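Local coordinates for protein B-agarase (Saccharophagus degradans, PDB 4BQ2) that probably cleaves agarose chains as a family 50 exo-beta-agarase, hydrolysing beta-linkages of the polysaccharide from chain ends, at residues A[178-183]-A[629-634]; A[382-387]-A[393-398]; A[530-533]-A[537-540]; A[578-583]-A[618-623]. All coordinates share one frame; numbering follows the deposited sequence.

Contact 1 (A[178-183]-A[629-634]); sequences HDKTVI and YKEGLP
Lys180 and Glu631 meet from opposite directions, ammonium to carboxylate, and this ion pair carries the whole contact between the two segments. Lys180 NZ donates to Glu631 OE1 at 2.8 Å, reaching the syn lone pair, on the side of the other oxygen. Glu631 OE2 is reached through water instead. Water 1 accepts from Lys180 NZ at 2.7 Å and donates to Glu631 OE2 at 2.7 Å. Water 2 closes a second bridge, donating to Glu631 OE2 at 2.8 Å, although its bond from Lys180 NZ is weak at 3.2 Å. Both carboxylate oxygens are therefore supplied: OE1 by the lysine ammonium, OE2 by two water donors. The ammonium has a further partner, the carbonyl oxygen of Ser83, so direct ion pairing, water and backbone share its donors, the second water having the poorest share. Because both residues are buried, this network probably steadies the two opposite charges.

The shapes of the chains deliver the groups. Lys180 bends at chi2 (-51°) and again at chi4 (62°), whereas Glu631 runs straight on beyond CG (chi2 179°). Around the pair, Lys180 packs on His82 and Thr84, and Glu631 on Gln85. Lys180 belongs to the N-terminal, carbohydrate-binding-module-like beta domain, and Glu631 lies in the loop following strand 624-627 of the glycoside-hydrolase part, probably the (beta/alpha)8 barrel of the family; the arrangement is a buried, hydrated interdomain salt bridge.

Contact 2 (A[382-387]-A[393-398]); sequences NLERKY and GSYLDK
Ser394 OG is held by two groups, the backbone N of Thr390 and water 3 at 2.7 Å. The same water donates to Tyr387 O at 3.0 Å, so it ties the C-terminal end of helix 378-387 to the start of helix 394-410. These helix segments run nearly perpendicular, at 86°, and the side chains between them make two CH-pi contacts. Glu384 lays its aliphatic part over the Tyr395 ring, with CB above the ring centre, 3.9 Å from the centroid. Its carboxylate continues almost parallel to that ring, the planes 13° apart, while Glu384 OE1 takes its hydrogen bond from His358 NE2. Tyr395 has CG between the backbone N and the carbonyl carbon (chi1 50°), a crowded position that sets the ring against helix 378-387; its CB sits 3.5 Å from Leu383 O. The backbone of Gly393 lies against the opposite face.

The second CH-pi contact reverses the roles. Lys398 CG comes over the Tyr387 ring, 3.5 Å from its centroid, its chain bent at chi2, and Lys386 CB covers the other face. Tyr387 CB and Tyr395 CB touch at 3.9 Å between the two pairs. Methylene groups of charged residues thus serve as ring covers, and the helix corner is joined by apolar and CH-pi packing, with a single water supplying the polar link.

Contact 3 (A[530-533]-A[537-540]); sequences AKYK and ALNN
The short turn between consecutive helices 519-532 and 535-542 brings Tyr532, the last residue of the first, against Ala537 and Leu538 of the second. The chain leaves the first helix at Lys533, whose phi is positive (71°), and Thr534 OG1 accepts a hydrogen bond from Ala537 N as the second begins. Leu538 presents its backbone to the Tyr532 ring: CA stands over one face, 4.1 Å from the centroid and 17° off the normal, in a CH-pi contact. Leu538 CB lies 4.1 Å from Tyr532 CG, and the two side chains cross at about a right angle. Ala537 CB fills in beside the ring, 3.8 Å from Tyr532 CD1, and also comes within 3.3 Å of Tyr532 O. On the ring's opposite face runs Lys531 CG, so the aromatic group is sandwiched between its own helix and the next.

Lys533 folds back along the first helix, its NZ bonding Ala530 O at 2.9 Å in the carbonyl plane. Tyr532 OH hydrogen-bonds Asp570 OD2 of helix 565-593, whose carboxylate also pairs with Lys531 NZ. Packing across the corner is therefore apolar, while the hydroxyl ties the ring to a third helix.

Contact 4 (A[578-583]-A[618-623]); sequences YADQYF and AKYADV
Tyr620, the last helical residue of helix 611-620, lays its side chain along helix 565-593 at Phe583 and Asp580. Its CB meets Phe583 CB at 3.9 Å and Phe583 O at 3.8 Å. CG follows over the Phe583 backbone, 3.9 Å from the carbonyl carbon, C. The closest apolar approach comes at CD2, 3.6 Å from Phe583 CB. Further out, CE2 lies 3.5 Å from Asp580 O, which approaches the ring obliquely, and CZ is 4.1 Å from the same oxygen. The ring thus spans one turn of the neighbouring helix, from the carbonyl group of Phe583 back to that of Asp580, and the Tyr620 side chain also touches Lys584 and His587 of the same helix. With Tyr620 CG beside its backbone N (chi1 -67°), one face of the ring is turned to the Phe583 carbonyl group while Lys619 CG covers the other.

Phe583 offers Tyr620 mainly its CB and backbone; its ring leads away and has Tyr582 CD2 over the centre of one face, 3.6 Å above the plane. Asp580 and Lys619 approach at the margin, yet their charged atoms, OD1 and NZ, stay 6.4 Å apart, so any attraction is long-range.

Beyond the pair, the Phe583 side chain reaches Ala617 of helix 611-620 and Tyr599 of strand 598-599, and Ala621 touches Tyr599 as well. The contact therefore packs the C-terminal end of helix 611-620 against the long helix 565-593, just before the chain turns into strand 624-627.

Overall arrangement
Contact 1 spans the longest stretch of chain, joining the N-terminal beta domain to the glycoside-hydrolase part, and contacts 2, 3 and 4 follow one another within that span. Contacts 2 and 3 are local helix corners on opposite sides of the chain's centre, their own centres 66 Å apart. Contact 4 lies 28 Å, centre to centre, from contact 3, and helix 565-593 links them: it supplies one segment of contact 4 and Asp570 beside contact 3. Contacts 4 and 1 flank strand 624-627, which follows 618-623 and precedes 629-634; their nearest atoms are about 12 Å apart. Helix packing within the glycoside-hydrolase part thus leads, through this strand, to the domain interface.

Contact 1 (A[178-183]-A[629-634])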
loop_
_atom_site.group_PDB
_atom_site.type_symbol
_atom_site.label_atom_id
_atom_site.label_comp_id
_atom_site.label_asym_id
_atom_site.label_seq_id
_atom_site.Cartn_x
_atom_site.Cartn_y
_atom_site.Cartn_z
ATOM N N HIS A 178 8.984 -8.653 17.160
ATOM C CA HIS A 178 9.933 -9.572 17.789
ATOM C C HIS A 178 11.338 -9.025 17.612
ATOM O O HIS A 178 11.620 -8.338 16.618
ATOM C CB HIS A 178 9.915 -10.933 17.084
ATOM C CG HIS A 178 8.564 -11.558 16.976
ATOM N ND1 HIS A 178 7.871 -12.026 18.067
ATOM C CD2 HIS A 178 7.809 -11.858 15.894
ATOM C CE1 HIS A 178 6.733 -12.568 17.666
ATOM N NE2 HIS A 178 6.669 -12.473 16.352
ATOM N N ASP A 179 12.229 -9.384 18.525
ATOM C CA ASP A 179 13.662 -9.194 18.318
ATOM C C ASP A 179 14.080 -10.033 17.118
ATOM O O ASP A 179 13.662 -11.174 17.010
ATOM C CB ASP A 179 14.448 -9.691 19.545
ATOM C CG ASP A 179 14.292 -8.761 20.751
ATOM O OD1 ASP A 179 13.857 -7.605 20.563
ATOM O OD2 ASP A 179 14.644 -9.187 21.865
ATOM N N LYS A 180 14.871 -9.437 16.232
ATOM C CA LYS A 180 15.413 -10.070 15.037
ATOM C C LYS A 180 16.958 -10.155 15.196
ATOM O O LYS A 180 17.596 -9.245 15.717
ATOM C CB LYS A 180 15.081 -9.254 13.763
ATOM C CG LYS A 180 13.584 -9.035 13.480
ATOM C CD LYS A 180 12.812 -10.349 13.530
ATOM C CE LYS A 180 11.287 -10.201 13.290
ATOM N NZ LYS A 180 11.008 -9.639 11.922
ATOM N N THR A 181 17.555 -11.242 14.741
ATOM C CA THR A 181 19.032 -11.394 14.800
ATOM C C THR A 181 19.519 -11.944 13.450
ATOM O O THR A 181 18.944 -12.913 12.937
ATOM C CB THR A 181 19.447 -12.366 15.927
ATOM O OG1 THR A 181 18.924 -11.897 17.177
ATOM C CG2 THR A 181 21.014 -12.506 16.032
ATOM N N VAL A 182 20.554 -11.320 12.888
ATOM C CA VAL A 182 21.118 -11.779 11.638
ATOM C C VAL A 182 22.625 -11.967 11.789
ATOM O O VAL A 182 23.230 -11.445 12.738
ATOM C CB VAL A 182 20.849 -10.784 10.485
ATOM C CG1 VAL A 182 19.342 -10.653 10.232
ATOM C CG2 VAL A 182 21.510 -9.423 10.766
ATOM N N ILE A 183 23.212 -12.717 10.841
ATOM C CA ILE A 183 24.657 -12.715 10.648
ATOM C C ILE A 183 24.875 -12.130 9.268
ATOM O O ILE A 183 24.211 -12.530 8.312
ATOM C CB ILE A 183 25.291 -14.130 10.659
ATOM C CG1 ILE A 183 24.820 -14.952 11.848
ATOM C CG2 ILE A 183 26.815 -14.050 10.656
ATOM C CD1 ILE A 183 25.124 -14.320 13.183
ATOM N N TYR A 629 1.321 -0.623 6.894
ATOM C CA TYR A 629 2.053 -1.748 6.370
ATOM C C TYR A 629 3.340 -1.922 7.167
ATOM O O TYR A 629 4.389 -1.410 6.798
ATOM C CB TYR A 629 2.356 -1.504 4.900
ATOM C CG TYR A 629 1.124 -1.520 3.987
ATOM C CD1 TYR A 629 0.608 -2.727 3.519
ATOM C CD2 TYR A 629 0.561 -0.346 3.533
ATOM C CE1 TYR A 629 -0.489 -2.753 2.662
ATOM C CE2 TYR A 629 -0.550 -0.360 2.683
ATOM C CZ TYR A 629 -1.051 -1.576 2.239
ATOM O OH TYR A 629 -2.138 -1.608 1.355
ATOM N N LYS A 630 3.238 -2.696 8.231
ATOM C CA LYS A 630 4.329 -2.953 9.162
ATOM C C LYS A 630 4.099 -4.394 9.608
ATOM O O LYS A 630 3.129 -5.034 9.178
ATOM C CB LYS A 630 4.217 -2.014 10.401
ATOM C CG LYS A 630 4.147 -0.523 10.097
ATOM C CD LYS A 630 5.459 0.029 9.509
ATOM C CE LYS A 630 5.230 1.470 9.083
ATOM N NZ LYS A 630 6.110 1.930 7.978
ATOM N N GLU A 631 4.983 -4.914 10.442
ATOM C CA GLU A 631 4.798 -6.247 11.044
ATOM C C GLU A 631 3.766 -6.326 12.176
ATOM O O GLU A 631 3.296 -7.409 12.550
ATOM C CB GLU A 631 6.169 -6.825 11.445
ATOM C CG GLU A 631 6.975 -7.110 10.152
ATOM C CD GLU A 631 8.394 -7.663 10.374
ATOM O OE1 GLU A 631 8.650 -8.305 11.418
ATOM O OE2 GLU A 631 9.241 -7.502 9.453
ATOM N N GLY A 632 3.417 -5.166 12.705
ATOM C CA GLY A 632 2.315 -5.056 13.651
ATOM C C GLY A 632 2.183 -3.625 14.095
ATOM O O GLY A 632 2.614 -2.678 13.391
ATOM N N LEU A 633 1.555 -3.465 15.252
ATOM C CA LEU A 633 1.270 -2.159 15.811
ATOM C C LEU A 633 2.139 -1.945 17.053
ATOM O O LEU A 633 1.739 -2.319 18.157
ATOM C CB LEU A 633 -0.233 -2.046 16.144
ATOM C CG LEU A 633 -1.245 -2.321 15.035
ATOM C CD1 LEU A 633 -2.639 -1.928 15.586
ATOM C CD2 LEU A 633 -0.937 -1.584 13.715
ATOM N N PRO A 634 3.335 -1.336 16.875
ATOM C CA PRO A 634 4.263 -1.202 18.019
ATOM C C PRO A 634 3.716 -0.214 19.051
ATOM O O PRO A 634 3.072 0.801 18.679
ATOM C CB PRO A 634 5.546 -0.632 17.385
ATOM C CG PRO A 634 5.390 -0.850 15.892
ATOM C CD PRO A 634 3.900 -0.766 15.638
HETATM O O HOH W 1 11.785 -7.605 10.370
HETATM O O HOH W 2 10.140 -10.114 8.911
#

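Contact 2 (A[382-387]-A[393-398])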
loop_
_atom_site.group_PDB
_atom_site.type_symbol
_atom_site.label_atom_id
_atom_site.label_comp_id
_atom_site.label_asym_id
_atom_site.label_seq_id
_atom_site.Cartn_x
_atom_site.Cartn_y
_atom_site.Cartn_z
ATOM N N ASN A 382 -9.277 -16.361 -16.062
ATOM C CA ASN A 382 -9.246 -17.612 -15.312
ATOM C C ASN A 382 -10.584 -17.910 -14.625
ATOM O O ASN A 382 -10.938 -19.076 -14.453
ATOM C CB ASN A 382 -8.059 -17.635 -14.313
ATOM C CG ASN A 382 -6.703 -17.733 -15.014
ATOM O OD1 ASN A 382 -6.595 -18.323 -16.108
ATOM N ND2 ASN A 382 -5.661 -17.144 -14.407
ATOM N N LEU A 383 -11.315 -16.868 -14.210
ATOM C CA LEU A 383 -12.673 -17.100 -13.718
ATOM C C LEU A 383 -13.520 -17.758 -14.828
ATOM O O LEU A 383 -14.230 -18.724 -14.572
ATOM C CB LEU A 383 -13.340 -15.813 -13.266
ATOM C CG LEU A 383 -12.671 -15.092 -12.081
ATOM C CD1 LEU A 383 -13.519 -13.890 -11.724
ATOM C CD2 LEU A 383 -12.504 -16.016 -10.877
ATOM N N GLU A 384 -13.423 -17.252 -16.059
ATOM C CA GLU A 384 -14.190 -17.887 -17.138
ATOM C C GLU A 384 -13.696 -19.311 -17.368
ATOM O O GLU A 384 -14.512 -20.258 -17.502
ATOM C CB GLU A 384 -14.158 -17.087 -18.437
ATOM C CG GLU A 384 -15.138 -17.651 -19.472
ATOM C CD GLU A 384 -15.224 -16.814 -20.729
ATOM O OE1 GLU A 384 -14.895 -15.616 -20.705
ATOM O OE2 GLU A 384 -15.625 -17.376 -21.761
ATOM N N ARG A 385 -12.374 -19.496 -17.359
ATOM C CA ARG A 385 -11.823 -20.846 -17.529
ATOM C C ARG A 385 -12.327 -21.797 -16.469
ATOM O O ARG A 385 -12.654 -22.945 -16.782
ATOM C CB ARG A 385 -10.292 -20.846 -17.470
ATOM C CG ARG A 385 -9.623 -20.256 -18.716
ATOM C CD ARG A 385 -8.104 -20.374 -18.545
ATOM N NE ARG A 385 -7.369 -20.069 -19.770
ATOM C CZ ARG A 385 -6.547 -19.036 -19.959
ATOM N NH1 ARG A 385 -6.332 -18.140 -19.008
ATOM N NH2 ARG A 385 -5.926 -18.894 -21.130
ATOM N N LYS A 386 -12.377 -21.347 -15.213
ATOM C CA LYS A 386 -12.817 -22.215 -14.092
ATOM C C LYS A 386 -14.296 -22.522 -14.053
ATOM O O LYS A 386 -14.689 -23.671 -13.772
ATOM C CB LYS A 386 -12.479 -21.594 -12.730
ATOM C CG LYS A 386 -11.050 -21.791 -12.266
ATOM C CD LYS A 386 -10.774 -21.115 -10.912
ATOM C CE LYS A 386 -11.533 -21.761 -9.765
ATOM N NZ LYS A 386 -10.960 -21.384 -8.427
ATOM N N TYR A 387 -15.109 -21.494 -14.285
ATOM C CA TYR A 387 -16.536 -21.607 -14.013
ATOM C C TYR A 387 -17.379 -21.695 -15.252
ATOM O O TYR A 387 -18.565 -22.032 -15.161
ATOM C CB TYR A 387 -17.027 -20.459 -13.098
ATOM C CG TYR A 387 -16.329 -20.428 -11.747
ATOM C CD1 TYR A 387 -16.227 -21.572 -10.969
ATOM C CD2 TYR A 387 -15.793 -19.248 -11.242
ATOM C CE1 TYR A 387 -15.589 -21.559 -9.724
ATOM C CE2 TYR A 387 -15.142 -19.220 -10.002
ATOM C CZ TYR A 387 -15.066 -20.392 -9.246
ATOM O OH TYR A 387 -14.463 -20.382 -8.029
ATOM N N GLY A 393 -21.574 -14.009 -18.784
ATOM C CA GLY A 393 -21.118 -13.388 -17.552
ATOM C C GLY A 393 -21.385 -14.261 -16.316
ATOM O O GLY A 393 -21.089 -13.841 -15.177
ATOM N N SER A 394 -21.887 -15.482 -16.515
ATOM C CA SER A 394 -22.233 -16.302 -15.366
ATOM C C SER A 394 -21.039 -16.571 -14.439
ATOM O O SER A 394 -21.251 -16.698 -13.240
ATOM C CB SER A 394 -22.928 -17.613 -15.736
ATOM O OG SER A 394 -22.020 -18.518 -16.313
ATOM N N TYR A 395 -19.812 -16.640 -14.973
ATOM C CA TYR A 395 -18.609 -16.852 -14.100
ATOM C C TYR A 395 -18.433 -15.729 -13.055
ATOM O O TYR A 395 -17.819 -15.945 -12.011
ATOM C CB TYR A 395 -17.298 -17.033 -14.905
ATOM C CG TYR A 395 -17.121 -15.952 -15.936
ATOM C CD1 TYR A 395 -17.688 -16.090 -17.201
ATOM C CD2 TYR A 395 -16.428 -14.778 -15.642
ATOM C CE1 TYR A 395 -17.592 -15.073 -18.150
ATOM C CE2 TYR A 395 -16.304 -13.770 -16.603
ATOM C CZ TYR A 395 -16.893 -13.933 -17.837
ATOM O OH TYR A 395 -16.799 -12.960 -18.794
ATOM N N LEU A 396 -18.947 -14.538 -13.359
ATOM C CA LEU A 396 -18.883 -13.408 -12.390
ATOM C C LEU A 396 -19.839 -13.649 -11.234
ATOM O O LEU A 396 -19.489 -13.428 -10.076
ATOM C CB LEU A 396 -19.198 -12.066 -13.058
ATOM C CG LEU A 396 -18.280 -11.765 -14.229
ATOM C CD1 LEU A 396 -18.879 -10.620 -15.024
ATOM C CD2 LEU A 396 -16.873 -11.408 -13.730
ATOM N N ASP A 397 -21.070 -14.075 -11.537
ATOM C CA ASP A 397 -21.989 -14.414 -10.474
ATOM C C ASP A 397 -21.444 -15.572 -9.617
ATOM O O ASP A 397 -21.541 -15.527 -8.392
ATOM C CB ASP A 397 -23.372 -14.760 -11.026
ATOM C CG ASP A 397 -24.035 -13.569 -11.688
ATOM O OD1 ASP A 397 -23.706 -12.403 -11.344
ATOM O OD2 ASP A 397 -24.864 -13.799 -12.571
ATOM N N LYS A 398 -20.880 -16.601 -10.269
ATOM C CA LYS A 398 -20.271 -17.709 -9.528
ATOM C C LYS A 398 -19.079 -17.224 -8.692
ATOM O O LYS A 398 -18.909 -17.632 -7.523
ATOM C CB LYS A 398 -19.756 -18.785 -10.487
ATOM C CG LYS A 398 -19.129 -19.964 -9.748
ATOM C CD LYS A 398 -20.159 -20.796 -8.993
ATOM C CE LYS A 398 -19.664 -22.224 -8.675
ATOM N NZ LYS A 398 -20.720 -22.887 -7.856
HETATM O O HOH W 3 -20.448 -19.737 -14.554
#

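Contact 3 (A[530-533]-A[537-540])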
loop_
_atom_site.group_PDB
_atom_site.type_symbol
_atom_site.label_atom_id
_atom_site.label_comp_id
_atom_site.label_asym_id
_atom_site.label_seq_id
_atom_site.Cartn_x
_atom_site.Cartn_y
_atom_site.Cartn_z
ATOM N N ALA A 530 -6.780 37.351 12.421
ATOM C CA ALA A 530 -7.399 37.310 13.730
ATOM C C ALA A 530 -6.330 37.088 14.802
ATOM O O ALA A 530 -6.444 37.644 15.885
ATOM C CB ALA A 530 -8.490 36.247 13.814
ATOM N N LYS A 531 -5.287 36.314 14.486
ATOM C CA LYS A 531 -4.238 36.004 15.467
ATOM C C LYS A 531 -3.376 37.241 15.769
ATOM O O LYS A 531 -3.192 37.589 16.926
ATOM C CB LYS A 531 -3.357 34.833 14.984
ATOM C CG LYS A 531 -2.185 34.503 15.893
ATOM C CD LYS A 531 -1.582 33.135 15.613
ATOM C CE LYS A 531 -0.372 32.873 16.507
ATOM N NZ LYS A 531 0.392 31.628 16.166
ATOM N N TYR A 532 -2.880 37.894 14.721
ATOM C CA TYR A 532 -1.807 38.912 14.825
ATOM C C TYR A 532 -2.332 40.341 14.813
ATOM O O TYR A 532 -1.667 41.243 15.320
ATOM C CB TYR A 532 -0.786 38.757 13.691
ATOM C CG TYR A 532 0.125 37.568 13.877
ATOM C CD1 TYR A 532 1.120 37.569 14.865
ATOM C CD2 TYR A 532 -0.016 36.431 13.078
ATOM C CE1 TYR A 532 1.943 36.466 15.067
ATOM C CE2 TYR A 532 0.803 35.329 13.259
ATOM C CZ TYR A 532 1.787 35.353 14.250
ATOM O OH TYR A 532 2.584 34.265 14.435
ATOM N N LYS A 533 -3.517 40.519 14.214
ATOM C CA LYS A 533 -4.220 41.817 14.048
ATOM C C LYS A 533 -3.524 42.725 13.033
ATOM O O LYS A 533 -4.112 43.107 12.025
ATOM C CB LYS A 533 -4.497 42.558 15.380
ATOM C CG LYS A 533 -4.815 41.698 16.602
ATOM C CD LYS A 533 -6.169 41.001 16.544
ATOM C CE LYS A 533 -6.360 40.125 17.768
ATOM N NZ LYS A 533 -7.707 39.498 17.761
ATOM N N ALA A 537 2.767 42.730 13.732
ATOM C CA ALA A 537 2.917 41.586 14.638
ATOM C C ALA A 537 3.377 40.365 13.838
ATOM O O ALA A 537 4.247 39.618 14.284
ATOM C CB ALA A 537 1.632 41.292 15.384
ATOM N N LEU A 538 2.808 40.194 12.648
ATOM C CA LEU A 538 3.140 39.060 11.790
ATOM C C LEU A 538 4.583 39.209 11.292
ATOM O O LEU A 538 5.345 38.245 11.321
ATOM C CB LEU A 538 2.146 38.945 10.618
ATOM C CG LEU A 538 2.462 37.826 9.599
ATOM C CD1 LEU A 538 1.211 37.217 8.985
ATOM C CD2 LEU A 538 3.423 38.267 8.498
ATOM N N ASN A 539 4.961 40.415 10.851
ATOM C CA ASN A 539 6.354 40.690 10.462
ATOM C C ASN A 539 7.372 40.286 11.509
ATOM O O ASN A 539 8.400 39.686 11.184
ATOM C CB ASN A 539 6.553 42.169 10.154
ATOM C CG ASN A 539 6.111 42.535 8.758
ATOM O OD1 ASN A 539 6.196 41.731 7.830
ATOM N ND2 ASN A 539 5.648 43.759 8.599
ATOM N N ASN A 540 7.096 40.633 12.761
ATOM C CA ASN A 540 8.026 40.297 13.826
ATOM C C ASN A 540 7.990 38.819 14.149
ATOM O O ASN A 540 8.997 38.261 14.526
ATOM C CB ASN A 540 7.767 41.122 15.087
ATOM C CG ASN A 540 8.499 42.458 15.073
ATOM O OD1 ASN A 540 9.636 42.572 14.585
ATOM N ND2 ASN A 540 7.855 43.475 15.626
#

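Contact 4 (A[578-583]-A[618-623])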
loop_
_atom_site.group_PDB
_atom_site.type_symbol
_atom_site.label_atom_id
_atom_site.label_comp_id
_atom_site.label_asym_id
_atom_site.label_seq_id
_atom_site.Cartn_x
_atom_site.Cartn_y
_atom_site.Cartn_z
ATOM N N TYR A 578 -7.408 23.528 7.853
ATOM C CA TYR A 578 -7.580 22.836 6.574
ATOM C C TYR A 578 -8.219 21.436 6.785
ATOM O O TYR A 578 -9.244 21.095 6.165
ATOM C CB TYR A 578 -6.223 22.698 5.846
ATOM C CG TYR A 578 -6.330 21.884 4.546
ATOM C CD1 TYR A 578 -6.788 22.480 3.357
ATOM C CD2 TYR A 578 -6.029 20.523 4.519
ATOM C CE1 TYR A 578 -6.923 21.734 2.171
ATOM C CE2 TYR A 578 -6.152 19.781 3.334
ATOM C CZ TYR A 578 -6.613 20.386 2.168
ATOM O OH TYR A 578 -6.729 19.659 0.969
ATOM N N ALA A 579 -7.596 20.631 7.637
ATOM C CA ALA A 579 -8.123 19.301 7.953
ATOM C C ALA A 579 -9.522 19.316 8.613
ATOM O O ALA A 579 -10.381 18.497 8.256
ATOM C CB ALA A 579 -7.129 18.509 8.777
ATOM N N ASP A 580 -9.766 20.238 9.549
ATOM C CA ASP A 580 -11.128 20.400 10.087
ATOM C C ASP A 580 -12.187 20.630 9.005
ATOM O O ASP A 580 -13.259 20.011 9.034
ATOM C CB ASP A 580 -11.190 21.577 11.054
ATOM C CG ASP A 580 -10.645 21.253 12.436
ATOM O OD1 ASP A 580 -10.470 20.063 12.800
ATOM O OD2 ASP A 580 -10.390 22.222 13.187
ATOM N N GLN A 581 -11.867 21.493 8.040
ATOM C CA GLN A 581 -12.796 21.806 6.961
ATOM C C GLN A 581 -13.007 20.620 6.018
ATOM O O GLN A 581 -14.157 20.386 5.552
ATOM C CB GLN A 581 -12.340 23.073 6.206
ATOM C CG GLN A 581 -13.208 23.464 5.020
ATOM C CD GLN A 581 -14.620 23.955 5.369
ATOM O OE1 GLN A 581 -14.948 24.239 6.530
ATOM N NE2 GLN A 581 -15.462 24.071 4.344
ATOM N N TYR A 582 -11.916 19.885 5.723
ATOM C CA TYR A 582 -12.019 18.670 4.915
ATOM C C TYR A 582 -13.020 17.699 5.576
ATOM O O TYR A 582 -14.011 17.265 4.941
ATOM C CB TYR A 582 -10.648 17.978 4.728
ATOM C CG TYR A 582 -10.807 16.624 4.056
ATOM C CD1 TYR A 582 -10.903 16.512 2.660
ATOM C CD2 TYR A 582 -10.919 15.460 4.817
ATOM C CE1 TYR A 582 -11.080 15.264 2.056
ATOM C CE2 TYR A 582 -11.127 14.227 4.225
ATOM C CZ TYR A 582 -11.208 14.135 2.850
ATOM O OH TYR A 582 -11.397 12.895 2.302
ATOM N N PHE A 583 -12.777 17.376 6.854
ATOM C CA PHE A 583 -13.597 16.379 7.566
ATOM C C PHE A 583 -15.005 16.837 7.885
ATOM O O PHE A 583 -15.929 16.021 7.834
ATOM C CB PHE A 583 -12.888 15.840 8.821
ATOM C CG PHE A 583 -11.743 14.938 8.508
ATOM C CD1 PHE A 583 -11.981 13.679 7.961
ATOM C CD2 PHE A 583 -10.414 15.359 8.685
ATOM C CE1 PHE A 583 -10.927 12.855 7.599
ATOM C CE2 PHE A 583 -9.345 14.514 8.349
ATOM C CZ PHE A 583 -9.610 13.257 7.817
ATOM N N ALA A 618 -10.531 12.721 14.254
ATOM C CA ALA A 618 -11.139 12.253 15.514
ATOM C C ALA A 618 -12.421 13.040 15.823
ATOM O O ALA A 618 -13.341 12.518 16.440
ATOM C CB ALA A 618 -10.148 12.366 16.665
ATOM N N LYS A 619 -12.486 14.283 15.375
ATOM C CA LYS A 619 -13.609 15.165 15.696
ATOM C C LYS A 619 -14.854 14.758 14.902
ATOM O O LYS A 619 -15.973 14.805 15.438
ATOM C CB LYS A 619 -13.216 16.627 15.411
ATOM C CG LYS A 619 -14.186 17.692 15.929
ATOM C CD LYS A 619 -13.606 19.095 15.719
ATOM C CE LYS A 619 -14.378 20.153 16.502
ATOM N NZ LYS A 619 -15.834 20.106 16.221
ATOM N N TYR A 620 -14.656 14.328 13.648
ATOM C CA TYR A 620 -15.774 14.130 12.732
ATOM C C TYR A 620 -16.072 12.679 12.352
ATOM O O TYR A 620 -17.227 12.320 12.141
ATOM C CB TYR A 620 -15.578 14.952 11.450
ATOM C CG TYR A 620 -15.656 16.452 11.676
ATOM C CD1 TYR A 620 -16.888 17.094 11.820
ATOM C CD2 TYR A 620 -14.509 17.215 11.744
ATOM C CE1 TYR A 620 -16.970 18.459 12.033
ATOM C CE2 TYR A 620 -14.580 18.580 11.964
ATOM C CZ TYR A 620 -15.816 19.183 12.101
ATOM O OH TYR A 620 -15.886 20.533 12.283
ATOM N N ALA A 621 -15.033 11.858 12.220
ATOM C CA ALA A 621 -15.219 10.446 11.882
ATOM C C ALA A 621 -15.733 9.675 13.087
ATOM O O ALA A 621 -15.291 9.917 14.222
ATOM C CB ALA A 621 -13.915 9.851 11.404
ATOM N N ASP A 622 -16.681 8.766 12.846
ATOM C CA ASP A 622 -17.127 7.819 13.879
ATOM C C ASP A 622 -15.986 6.892 14.254
ATOM O O ASP A 622 -15.833 6.524 15.403
ATOM C CB ASP A 622 -18.319 7.012 13.374
ATOM C CG ASP A 622 -19.536 7.899 13.076
ATOM O OD1 ASP A 622 -20.176 8.375 14.030
ATOM O OD2 ASP A 622 -19.821 8.166 11.899
ATOM N N VAL A 623 -15.195 6.503 13.253
ATOM C CA VAL A 623 -14.086 5.571 13.446
ATOM C C VAL A 623 -12.912 6.150 12.609
ATOM O O VAL A 623 -13.110 6.473 11.434
ATOM C CB VAL A 623 -14.430 4.156 12.920
ATOM C CG1 VAL A 623 -13.248 3.221 13.116
ATOM C CG2 VAL A 623 -15.631 3.558 13.637
#